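Local coordinates for uncharacterized protein (Parabacteroides distasonis, PDB 4Q34) that is of unknown function but probably acts as an esterase of the alpha/beta hydrolase family, at residues V111-F116 with P122-G127; E258-E261 with L266-M269; V291-N296 with N306-D311. All coordinates share one frame; numbering follows the deposited sequence. Where two conformers were deposited one is given.

From the N terminus the three interactions follow one another in series, neither nesting nor crossing. Interaction 1 closes a five-residue loop, bringing the end of helix 109-115 against strand 123-124. Interaction 2 closes no loop: 258-261 and 266-269 are successive parts of helix 257-277, which joins strands 242-246 and 283-287 of the main sheet. Interaction 3 spans the nine residues 297-305, setting the loop beyond strand 283-287 on helix 306-319. Interactions 1 and 2 meet directly through the salt bridge from R115 to E261, tying helix 109-115 to helix 257-277. Interaction 3 stands apart, although its nearest atoms come within about 4 Å of interaction 1.

Interaction 1. Residues V111-F116 with P122-G127; sequences VWFNRF and PDYFEG
The backbone oxygen of D123 lies close to the plane of the F113 ring, at its edge, with O 3.3 Å from CE1. Carbonyl oxygen and ring edge suit each other, because the slightly positive C-H rim faces a partial negative charge; CZ of F113 also lies near, 3.7 Å from D123 O. The same end of the ring then runs on into Y124. CZ of F113 stands over the centre of the tyrosine ring, and CE2 of F113 is 3.9 Å from CE2 of Y124. This is a T-shaped stack, F113 giving the edge and Y124 the face, with centroids 5.2 Å apart and planes at 81°. F113 reaches across because its CG is anti to the backbone N (chi1 -180°), which carries the ring straight out from the helix. A phenylalanine fits here: it is flat, apolar and long enough to carry its edge from the helix to the D123 carbonyl and the Y124 face. W121 precedes P122 through a cis peptide bond, at the turn joining strands 119-120 and 123-124, and adds a second edge-to-face partner for F113. L137 of helix 134-142 touches both F113 and Y124, while N114 and F125 pack on L259 of helix 257-277.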
ATOM      1  N   VAL A 111     -19.204  10.154  12.055  1.00 20.45           N
ATOM      2  CA  VAL A 111     -18.388  10.815  13.079  1.00 21.35           C
ATOM      3  C   VAL A 111     -17.070  11.320  12.487  1.00 20.24           C
ATOM      4  O   VAL A 111     -16.714  12.495  12.660  1.00 21.02           O
ATOM      5  CB  VAL A 111     -18.137   9.911  14.299  1.00 22.86           C
ATOM      6  CG1 VAL A 111     -17.285  10.644  15.322  1.00 25.62           C
ATOM      7  CG2 VAL A 111     -19.459   9.445  14.908  1.00 24.80           C
ATOM      8  N   TRP A 112     -16.359  10.480  11.730  1.00 21.02           N
ATOM      9  CA  TRP A 112     -15.186  10.961  11.030  1.00 20.06           C
ATOM     10  C   TRP A 112     -15.416  12.171  10.118  1.00 20.33           C
ATOM     11  O   TRP A 112     -14.579  13.052  10.045  1.00 20.20           O
ATOM     12  CB  TRP A 112     -14.481   9.856  10.224  1.00 21.13           C
ATOM     13  CG  TRP A 112     -13.830   8.790  11.052  1.00 22.00           C
ATOM     14  CD1 TRP A 112     -14.261   7.504  11.214  1.00 23.50           C
ATOM     15  CD2 TRP A 112     -12.614   8.904  11.789  1.00 22.66           C
ATOM     16  NE1 TRP A 112     -13.391   6.798  12.038  1.00 24.63           N
ATOM     17  CE2 TRP A 112     -12.375   7.641  12.408  1.00 24.54           C
ATOM     18  CE3 TRP A 112     -11.708   9.947  12.005  1.00 23.84           C
ATOM     19  CZ2 TRP A 112     -11.244   7.391  13.198  1.00 29.24           C
ATOM     20  CZ3 TRP A 112     -10.575   9.701  12.797  1.00 27.12           C
ATOM     21  CH2 TRP A 112     -10.365   8.442  13.394  1.00 28.91           C
ATOM     22  N   PHE A 113     -16.543  12.210   9.429  1.00 19.77           N
ATOM     23  CA  PHE A 113     -16.904  13.372   8.578  1.00 20.91           C
ATOM     24  C   PHE A 113     -16.838  14.650   9.404  1.00 20.98           C
ATOM     25  O   PHE A 113     -16.250  15.639   9.009  1.00 21.63           O
ATOM     26  CB  PHE A 113     -18.297  13.106   8.028  1.00 21.56           C
ATOM     27  CG  PHE A 113     -18.856  14.167   7.129  1.00 23.78           C
ATOM     28  CD1 PHE A 113     -19.539  15.254   7.646  1.00 23.56           C
ATOM     29  CD2 PHE A 113     -18.792  14.023   5.741  1.00 24.29           C
ATOM     30  CE1 PHE A 113     -20.115  16.202   6.804  1.00 25.18           C
ATOM     31  CE2 PHE A 113     -19.378  14.959   4.903  1.00 25.77           C
ATOM     32  CZ  PHE A 113     -20.037  16.044   5.435  1.00 26.47           C
ATOM     33  N   ASN A 114     -17.455  14.615  10.578  1.00 21.67           N
ATOM     34  CA  ASN A 114     -17.399  15.757  11.500  1.00 22.69           C
ATOM     35  C   ASN A 114     -16.011  16.030  12.056  1.00 21.54           C
ATOM     36  O   ASN A 114     -15.559  17.155  12.062  1.00 20.77           O
ATOM     37  CB  ASN A 114     -18.336  15.510  12.678  1.00 24.25           C
ATOM     38  CG  ASN A 114     -19.786  15.591  12.297  1.00 25.09           C
ATOM     39  OD1 ASN A 114     -20.155  15.399  11.150  1.00 24.09           O
ATOM     40  ND2 ASN A 114     -20.623  15.866  13.276  1.00 25.10           N
ATOM     41  N   ARG A 115     -15.329  14.970  12.509  1.00 20.82           N
ATOM     42  CA  ARG A 115     -14.000  15.066  13.090  1.00 21.41           C
ATOM     43  C   ARG A 115     -12.998  15.704  12.123  1.00 21.72           C
ATOM     44  O   ARG A 115     -12.080  16.411  12.540  1.00 20.55           O
ATOM     45  CB  ARG A 115     -13.508  13.653  13.433  1.00 23.20           C
ATOM     46  CG  ARG A 115     -12.085  13.561  13.909  1.00 27.14           C
ATOM     47  CD  ARG A 115     -11.866  14.420  15.142  1.00 32.63           C
ATOM     48  NE  ARG A 115     -10.596  14.124  15.810  1.00 36.30           N
ATOM     49  CZ  ARG A 115     -10.254  14.647  16.989  1.00 37.34           C
ATOM     50  NH1 ARG A 115     -11.075  15.486  17.614  1.00 30.09           N
ATOM     51  NH2 ARG A 115      -9.108  14.305  17.552  1.00 35.48           N
ATOM     52  N   PHE A 116     -13.190  15.435  10.834  1.00 20.10           N
ATOM     53  CA  PHE A 116     -12.332  15.971   9.767  1.00 19.21           C
ATOM     54  C   PHE A 116     -12.757  17.351   9.266  1.00 19.95           C
ATOM     55  O   PHE A 116     -12.103  17.936   8.399  1.00 19.73           O
ATOM     56  CB  PHE A 116     -12.254  14.974   8.605  1.00 19.87           C
ATOM     57  CG  PHE A 116     -11.527  13.682   8.945  1.00 19.24           C
ATOM     58  CD1 PHE A 116     -10.634  13.618  10.028  1.00 19.98           C
ATOM     59  CD2 PHE A 116     -11.732  12.540   8.187  1.00 21.89           C
ATOM     60  CE1 PHE A 116      -9.936  12.459  10.312  1.00 22.58           C
ATOM     61  CE2 PHE A 116     -11.036  11.378   8.475  1.00 21.50           C
ATOM     62  CZ  PHE A 116     -10.129  11.342   9.521  1.00 23.25           C
ATOM     63  N   PRO A 122     -25.478  15.471   8.212  1.00 29.75           N
ATOM     64  CA  PRO A 122     -25.216  15.207   6.804  1.00 29.23           C
ATOM     65  C   PRO A 122     -24.789  16.395   5.937  1.00 30.42           C
ATOM     66  O   PRO A 122     -24.551  16.216   4.738  1.00 32.45           O
ATOM     67  CB  PRO A 122     -26.564  14.655   6.314  1.00 32.82           C
ATOM     68  CG  PRO A 122     -27.574  15.389   7.143  1.00 33.04           C
ATOM     69  CD  PRO A 122     -26.908  15.766   8.448  1.00 32.65           C
ATOM     70  N   ASP A 123     -24.618  17.570   6.519  1.00 28.62           N
ATOM     71  CA  ASP A 123     -24.369  18.769   5.726  1.00 28.08           C
ATOM     72  C   ASP A 123     -22.886  19.085   5.617  1.00 28.42           C
ATOM     73  O   ASP A 123     -22.126  18.835   6.528  1.00 29.14           O
ATOM     74  CB  ASP A 123     -25.090  19.940   6.345  1.00 31.78           C
ATOM     75  CG  ASP A 123     -26.572  19.692   6.466  1.00 35.99           C
ATOM     76  OD1 ASP A 123     -27.205  19.461   5.416  1.00 36.97           O
ATOM     77  OD2 ASP A 123     -27.082  19.677   7.605  1.00 35.78           O
ATOM     78  N   TYR A 124     -22.492  19.622   4.482  1.00 27.76           N
ATOM     79  CA  TYR A 124     -21.142  20.108   4.252  1.00 25.17           C
ATOM     80  C   TYR A 124     -21.075  21.531   4.815  1.00 26.53           C
ATOM     81  O   TYR A 124     -22.082  22.244   4.763  1.00 28.70           O
ATOM     82  CB  TYR A 124     -20.823  20.051   2.737  1.00 24.90           C
ATOM     83  CG  TYR A 124     -20.702  18.630   2.200  1.00 26.80           C
ATOM     84  CD1 TYR A 124     -21.846  17.848   1.953  1.00 29.62           C
ATOM     85  CD2 TYR A 124     -19.482  18.081   1.913  1.00 28.30           C
ATOM     86  CE1 TYR A 124     -21.746  16.560   1.463  1.00 28.53           C
ATOM     87  CE2 TYR A 124     -19.366  16.788   1.426  1.00 26.22           C
ATOM     88  CZ  TYR A 124     -20.498  16.022   1.197  1.00 29.26           C
ATOM     89  OH  TYR A 124     -20.410  14.709   0.710  1.00 26.03           O
ATOM     90  N   PHE A 125     -19.924  21.976   5.331  1.00 25.58           N
ATOM     91  CA  PHE A 125     -19.764  23.389   5.714  1.00 26.38           C
ATOM     92  C   PHE A 125     -19.853  24.286   4.477  1.00 29.00           C
ATOM     93  O   PHE A 125     -19.314  23.982   3.411  1.00 25.43           O
ATOM     94  CB  PHE A 125     -18.408  23.671   6.416  1.00 26.49           C
ATOM     95  CG  PHE A 125     -18.330  23.190   7.825  1.00 24.96           C
ATOM     96  CD1 PHE A 125     -19.224  23.634   8.785  1.00 27.42           C
ATOM     97  CD2 PHE A 125     -17.334  22.303   8.212  1.00 22.67           C
ATOM     98  CE1 PHE A 125     -19.138  23.181  10.098  1.00 26.62           C
ATOM     99  CE2 PHE A 125     -17.247  21.842   9.515  1.00 22.68           C
ATOM    100  CZ  PHE A 125     -18.165  22.285  10.463  1.00 26.88           C
ATOM    101  N   GLU A 126     -20.567  25.399   4.603  1.00 27.80           N
ATOM    102  CA  GLU A 126     -20.534  26.388   3.556  1.00 30.17           C
ATOM    103  C   GLU A 126     -19.099  26.796   3.230  1.00 26.46           C
ATOM    104  O   GLU A 126     -18.306  27.098   4.130  1.00 27.23           O
ATOM    105  CB  GLU A 126     -21.350  27.626   3.954  1.00 36.31           C
ATOM    106  CG  GLU A 126     -21.292  28.696   2.878  1.00 43.69           C
ATOM    107  CD  GLU A 126     -22.421  29.673   2.987  1.00 60.92           C
ATOM    108  OE1 GLU A 126     -22.516  30.317   4.057  1.00 60.59           O
ATOM    109  OE2 GLU A 126     -23.193  29.791   2.009  1.00 76.20           O
ATOM    110  N   GLY A 127     -18.787  26.819   1.934  1.00 27.70           N
ATOM    111  CA  GLY A 127     -17.467  27.185   1.425  1.00 25.73           C
ATOM    112  C   GLY A 127     -16.372  26.157   1.623  1.00 24.34           C
ATOM    113  O   GLY A 127     -15.207  26.455   1.371  1.00 23.25           O
TER

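Interaction 2. Residues E258-E261 with L266-M269; sequences ELYE and LRLM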
ATOM      1  N   GLU A 258     -15.505  16.727  19.011  1.00 28.65           N
ATOM      2  CA  GLU A 258     -14.871  16.190  17.803  1.00 29.88           C
ATOM      3  C   GLU A 258     -14.273  17.311  16.933  1.00 28.15           C
ATOM      4  O   GLU A 258     -13.236  17.097  16.298  1.00 29.63           O
ATOM      5  CB  GLU A 258     -15.830  15.356  16.963  1.00 29.39           C
ATOM      6  CG  GLU A 258     -16.330  14.072  17.618  1.00 33.81           C
ATOM      7  CD  GLU A 258     -15.356  12.887  17.579  1.00 36.35           C
ATOM      8  OE1 GLU A 258     -14.253  12.957  17.003  1.00 35.83           O
ATOM      9  OE2 GLU A 258     -15.717  11.838  18.149  1.00 31.47           O
ATOM     10  N   LEU A 259     -14.914  18.480  16.899  1.00 25.69           N
ATOM     11  CA  LEU A 259     -14.370  19.613  16.161  1.00 25.95           C
ATOM     12  C   LEU A 259     -13.575  20.583  17.050  1.00 24.96           C
ATOM     13  O   LEU A 259     -12.550  21.147  16.606  1.00 24.63           O
ATOM     14  CB  LEU A 259     -15.469  20.354  15.425  1.00 27.46           C
ATOM     15  CG  LEU A 259     -16.172  19.620  14.249  1.00 27.66           C
ATOM     16  CD1 LEU A 259     -17.409  18.864  14.679  1.00 27.60           C
ATOM     17  CD2 LEU A 259     -16.555  20.641  13.188  1.00 29.81           C
ATOM     18  N   TYR A 260     -14.014  20.765  18.286  1.00 22.78           N
ATOM     19  CA  TYR A 260     -13.409  21.784  19.152  1.00 24.64           C
ATOM     20  C   TYR A 260     -12.003  21.418  19.572  1.00 24.49           C
ATOM     21  O   TYR A 260     -11.179  22.284  19.779  1.00 26.46           O
ATOM     22  CB  TYR A 260     -14.302  22.127  20.361  1.00 22.89           C
ATOM     23  CG  TYR A 260     -13.821  23.336  21.123  1.00 24.69           C
ATOM     24  CD1 TYR A 260     -13.972  24.616  20.601  1.00 25.38           C
ATOM     25  CD2 TYR A 260     -13.163  23.202  22.327  1.00 30.51           C
ATOM     26  CE1 TYR A 260     -13.501  25.725  21.261  1.00 28.61           C
ATOM     27  CE2 TYR A 260     -12.694  24.317  23.009  1.00 33.25           C
ATOM     28  CZ  TYR A 260     -12.870  25.579  22.463  1.00 31.91           C
ATOM     29  OH  TYR A 260     -12.403  26.691  23.123  1.00 35.46           O
ATOM     30  N   GLU A 261     -11.699  20.134  19.623  1.00 25.04           N
ATOM     31  CA  GLU A 261     -10.342  19.718  19.914  1.00 26.38           C
ATOM     32  C   GLU A 261      -9.357  20.377  18.975  1.00 23.63           C
ATOM     33  O   GLU A 261      -8.254  20.671  19.400  1.00 24.21           O
ATOM     34  CB  GLU A 261     -10.198  18.212  19.833  1.00 31.15           C
ATOM     35  CG  GLU A 261     -10.856  17.539  21.017  1.00 34.80           C
ATOM     36  CD  GLU A 261     -10.503  16.066  21.173  1.00 42.43           C
ATOM     37  OE1 GLU A 261      -9.861  15.479  20.265  1.00 45.38           O
ATOM     38  OE2 GLU A 261     -10.873  15.506  22.227  1.00 45.21           O
ATOM     39  N   LEU A 266      -4.912  24.418  17.861  1.00 21.81           N
ATOM     40  CA  LEU A 266      -4.368  25.638  17.291  1.00 22.49           C
ATOM     41  C   LEU A 266      -3.808  26.517  18.401  1.00 22.36           C
ATOM     42  O   LEU A 266      -2.655  26.942  18.330  1.00 23.14           O
ATOM     43  CB  LEU A 266      -5.410  26.383  16.451  1.00 23.17           C
ATOM     44  CG  LEU A 266      -4.947  27.727  15.891  1.00 23.25           C
ATOM     45  CD1 LEU A 266      -3.664  27.605  15.111  1.00 24.44           C
ATOM     46  CD2 LEU A 266      -6.042  28.403  15.065  1.00 24.52           C
ATOM     47  N   ARG A 267      -4.615  26.739  19.439  1.00 22.90           N
ATOM     48  CA  ARG A 267      -4.246  27.580  20.577  0.50 23.93           C
ATOM     49  C   ARG A 267      -2.970  27.041  21.228  1.00 24.29           C
ATOM     50  O   ARG A 267      -2.044  27.778  21.523  1.00 26.42           O
ATOM     51  CB  ARG A 267      -5.412  27.610  21.586  0.50 27.23           C
ATOM     52  CG  ARG A 267      -5.221  28.486  22.814  0.50 28.62           C
ATOM     53  CD  ARG A 267      -6.271  28.162  23.896  0.50 32.22           C
ATOM     54  NE  ARG A 267      -7.557  27.772  23.333  0.50 32.96           N
ATOM     55  CZ  ARG A 267      -8.501  27.116  23.999  0.50 36.73           C
ATOM     56  NH1 ARG A 267      -8.305  26.763  25.257  0.50 42.92           N
ATOM     57  NH2 ARG A 267      -9.641  26.814  23.405  0.50 36.39           N
ATOM     58  N   LEU A 268      -2.935  25.752  21.428  1.00 23.08           N
ATOM     59  CA  LEU A 268      -1.816  25.099  22.100  1.00 23.63           C
ATOM     60  C   LEU A 268      -0.541  25.178  21.305  1.00 22.44           C
ATOM     61  O   LEU A 268       0.509  25.434  21.870  1.00 21.86           O
ATOM     62  CB  LEU A 268      -2.139  23.653  22.366  1.00 24.56           C
ATOM     63  CG  LEU A 268      -1.064  22.856  23.079  1.00 26.17           C
ATOM     64  CD1 LEU A 268      -0.651  23.514  24.375  1.00 30.32           C
ATOM     65  CD2 LEU A 268      -1.564  21.441  23.280  1.00 31.79           C
HETATM   66  N   MSE A 269      -0.630  24.965  19.998  1.00 21.89           N
HETATM   67  CA  MSE A 269       0.585  25.008  19.168  1.00 20.74           C
HETATM   68  C   MSE A 269       1.172  26.414  19.099  1.00 20.84           C
HETATM   69  O   MSE A 269       2.405  26.587  19.037  1.00 19.53           O
HETATM   70  CB  MSE A 269       0.360  24.451  17.781  1.00 21.76           C
HETATM   71  CG  MSE A 269      -0.127  23.044  17.701  1.00 21.63           C
HETATM   72 SE   MSE A 269       0.741  21.865  18.983  0.75 28.99          SE
HETATM   73  CE  MSE A 269       2.322  21.409  17.974  1.00 28.87           C
TER
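Y260 and R267 are seven residues apart on one continuous helix, two turns along it, so that their CA atoms are 10.9 Å apart and their side chains leave from much the same side of the axis. Only long side chains can bridge such a spacing, and tyrosine and arginine both qualify. CG of Y260 lies anti to the backbone N (chi1 -170°), and the ring leans along the helix with its hydroxyl leading. R267 comes back to meet it: its chain is extended as far as CD, then bends at chi3 (-34°), turning the guanidinium toward the tyrosine. NH2 of R267 ends 2.8 Å from OH of Y260 and 3.6 Å from its CZ. The hydroxyl sits at the edge of the guanidinium, near its plane, and the planes of ring and guanidinium are 56° apart. R267 was deposited in two conformers, so this approach holds for one of them and should be read with caution. L259, L266, L268 and M269 are buried and suitably apolar, whereas buried E261 is paired with R115. Within the beta-alpha-beta unit of strand 242-246, helix 257-277 and strand 283-287, L266 and the selenomethionine M269 pack on Y246, M269 also on I244. L268 lies against V204 and F206 in the separate small sheet of strands 204-207 and 226-229.

Interaction 3. Residues V291-N296 with N306-D311; sequences VGLHGN and NIEVAD
L293 and N296 belong to the loop after strand 283-287, the place where alpha/beta hydrolases commonly carry their catalytic histidine, and they rest on the first turns of helix 306-319. CD2 of L293 does most of the touching: it is 3.9 Å from CG2 of V309 and 4.1 Å from CB of E308, settling between the two residues on the helix surface. The branched, apolar ends of leucine and valine suit this buried place, while E308 meets the leucine through its aliphatic CB. The side chains of N296 and V309 point at each other from opposite directions, with ND2 of N296 3.9 Å from CG2 of V309. That amide nitrogen is buried but well supplied, giving hydrogen bonds to OD2 of D303 and OD1 of N305, which fix the amide's rotation while it packs on the valine. G292 and G295 take positive phi (95° and 93°), where a side chain would press on the preceding carbonyl; glycine therefore lets the loop turn on both sides of L293. The loop is also tied to D248, whose OD2 accepts a hydrogen bond from N of G295 and whose backbone bonds to that of N296. L293 also touches L312 one turn further along the helix, and A310 packs on F72, I75 and F76 of helix 72-78.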
ATOM      1  N   VAL A 291      -4.025  33.594   6.224  1.00 26.10           N
ATOM      2  CA  VAL A 291      -3.116  33.876   5.081  1.00 27.15           C
ATOM      3  C   VAL A 291      -3.835  33.766   3.711  1.00 28.08           C
ATOM      4  O   VAL A 291      -3.199  33.569   2.670  1.00 31.96           O
ATOM      5  CB  VAL A 291      -1.805  33.034   5.105  1.00 26.47           C
ATOM      6  CG1 VAL A 291      -1.023  33.327   6.372  1.00 28.89           C
ATOM      7  CG2 VAL A 291      -2.078  31.531   4.986  1.00 25.19           C
ATOM      8  N   GLY A 292      -5.159  33.878   3.731  1.00 27.41           N
ATOM      9  CA  GLY A 292      -5.940  33.992   2.518  1.00 27.45           C
ATOM     10  C   GLY A 292      -6.519  32.716   1.944  1.00 29.03           C
ATOM     11  O   GLY A 292      -7.128  32.754   0.883  1.00 29.48           O
ATOM     12  N   LEU A 293      -6.359  31.581   2.638  1.00 23.30           N
ATOM     13  CA  LEU A 293      -6.961  30.320   2.202  1.00 26.21           C
ATOM     14  C   LEU A 293      -8.142  29.923   3.109  1.00 25.40           C
ATOM     15  O   LEU A 293      -7.985  29.708   4.317  1.00 24.97           O
ATOM     16  CB  LEU A 293      -5.895  29.212   2.202  1.00 25.01           C
ATOM     17  CG  LEU A 293      -4.825  29.200   1.109  1.00 28.37           C
ATOM     18  CD1 LEU A 293      -3.965  30.434   1.108  1.00 34.88           C
ATOM     19  CD2 LEU A 293      -3.952  27.944   1.261  1.00 30.49           C
ATOM     20  N   HIS A 294      -9.337  29.842   2.537  1.00 24.26           N
ATOM     21  CA  HIS A 294     -10.556  29.649   3.320  1.00 24.37           C
ATOM     22  C   HIS A 294     -11.175  28.304   2.986  1.00 24.92           C
ATOM     23  O   HIS A 294     -11.088  27.858   1.839  1.00 25.44           O
ATOM     24  CB  HIS A 294     -11.531  30.791   3.044  1.00 26.95           C
ATOM     25  CG  HIS A 294     -10.936  32.139   3.340  1.00 28.99           C
ATOM     26  ND1 HIS A 294     -10.967  32.707   4.598  1.00 32.69           N
ATOM     27  CD2 HIS A 294     -10.222  32.990   2.562  1.00 32.06           C
ATOM     28  CE1 HIS A 294     -10.347  33.876   4.566  1.00 32.77           C
ATOM     29  NE2 HIS A 294      -9.877  34.065   3.346  1.00 33.50           N
ATOM     30  N   GLY A 295     -11.782  27.653   3.987  1.00 22.21           N
ATOM     31  CA  GLY A 295     -12.560  26.451   3.747  1.00 19.16           C
ATOM     32  C   GLY A 295     -11.812  25.126   3.889  1.00 19.98           C
ATOM     33  O   GLY A 295     -12.357  24.079   3.552  1.00 19.63           O
ATOM     34  N   ASN A 296     -10.581  25.175   4.326  1.00 20.33           N
ATOM     35  CA  ASN A 296      -9.863  23.931   4.506  1.00 19.44           C
ATOM     36  C   ASN A 296     -10.396  23.079   5.637  1.00 20.55           C
ATOM     37  O   ASN A 296     -10.859  23.578   6.661  1.00 21.21           O
ATOM     38  CB  ASN A 296      -8.340  24.172   4.659  1.00 21.59           C
ATOM     39  CG  ASN A 296      -7.701  24.579   3.364  1.00 21.75           C
ATOM     40  OD1 ASN A 296      -7.429  25.774   3.104  1.00 20.96           O
ATOM     41  ND2 ASN A 296      -7.515  23.593   2.489  1.00 20.45           N
ATOM     42  N   ASN A 306      -5.636  22.488  -2.791  1.00 19.08           N
ATOM     43  CA  ASN A 306      -4.389  21.896  -2.310  1.00 17.64           C
ATOM     44  C   ASN A 306      -3.136  22.394  -3.037  1.00 19.33           C
ATOM     45  O   ASN A 306      -2.038  22.362  -2.481  1.00 19.12           O
ATOM     46  CB  ASN A 306      -4.427  20.372  -2.248  1.00 17.65           C
ATOM     47  CG  ASN A 306      -4.451  19.697  -3.610  1.00 18.83           C
ATOM     48  OD1 ASN A 306      -4.835  20.257  -4.614  1.00 18.40           O
ATOM     49  ND2 ASN A 306      -4.009  18.429  -3.625  1.00 16.66           N
ATOM     50  N   ILE A 307      -3.305  22.878  -4.266  1.00 19.58           N
ATOM     51  CA  ILE A 307      -2.157  23.465  -4.955  1.00 19.62           C
ATOM     52  C   ILE A 307      -1.698  24.731  -4.223  1.00 20.12           C
ATOM     53  O   ILE A 307      -0.520  24.997  -4.063  1.00 21.01           O
ATOM     54  CB  ILE A 307      -2.442  23.697  -6.464  1.00 21.89           C
ATOM     55  CG1 ILE A 307      -2.655  22.335  -7.174  1.00 23.02           C
ATOM     56  CG2 ILE A 307      -1.316  24.514  -7.093  1.00 24.09           C
ATOM     57  CD1 ILE A 307      -3.176  22.398  -8.607  1.00 28.50           C
ATOM     58  N   GLU A 308      -2.646  25.566  -3.823  1.00 20.00           N
ATOM     59  CA  GLU A 308      -2.340  26.753  -3.041  0.50 20.69           C
ATOM     60  C   GLU A 308      -1.707  26.348  -1.715  1.00 19.00           C
ATOM     61  O   GLU A 308      -0.802  27.019  -1.224  1.00 19.31           O
ATOM     62  CB  GLU A 308      -3.608  27.596  -2.785  0.50 22.24           C
ATOM     63  CG  GLU A 308      -4.312  28.055  -4.059  0.50 27.18           C
ATOM     64  CD  GLU A 308      -5.572  28.867  -3.779  0.50 31.02           C
ATOM     65  OE1 GLU A 308      -5.498  29.867  -3.054  0.50 37.57           O
ATOM     66  OE2 GLU A 308      -6.643  28.501  -4.295  0.50 37.58           O
ATOM     67  N   VAL A 309      -2.176  25.240  -1.124  1.00 19.05           N
ATOM     68  CA  VAL A 309      -1.617  24.744   0.152  1.00 18.67           C
ATOM     69  C   VAL A 309      -0.140  24.327  -0.121  1.00 18.51           C
ATOM     70  O   VAL A 309       0.767  24.689   0.630  1.00 17.52           O
ATOM     71  CB  VAL A 309      -2.459  23.591   0.701  1.00 17.40           C
ATOM     72  CG1 VAL A 309      -1.823  23.001   1.941  1.00 17.17           C
ATOM     73  CG2 VAL A 309      -3.902  24.051   1.042  1.00 19.74           C
ATOM     74  N   ALA A 310       0.069  23.662  -1.246  1.00 19.25           N
ATOM     75  CA  ALA A 310       1.413  23.226  -1.661  1.00 17.99           C
ATOM     76  C   ALA A 310       2.324  24.433  -1.898  1.00 18.57           C
ATOM     77  O   ALA A 310       3.474  24.425  -1.499  1.00 17.77           O
ATOM     78  CB  ALA A 310       1.352  22.347  -2.901  1.00 17.98           C
ATOM     79  N   ASP A 311       1.802  25.502  -2.514  1.00 19.86           N
ATOM     80  CA  ASP A 311       2.611  26.682  -2.734  1.00 19.26           C
ATOM     81  C   ASP A 311       3.147  27.309  -1.430  1.00 18.87           C
ATOM     82  O   ASP A 311       4.286  27.800  -1.367  1.00 17.16           O
ATOM     83  CB  ASP A 311       1.831  27.757  -3.521  1.00 20.19           C
ATOM     84  CG  ASP A 311       1.574  27.378  -4.985  1.00 25.00           C
ATOM     85  OD1 ASP A 311       2.222  26.467  -5.528  1.00 23.68           O
ATOM     86  OD2 ASP A 311       0.678  28.008  -5.597  1.00 27.31           O
TER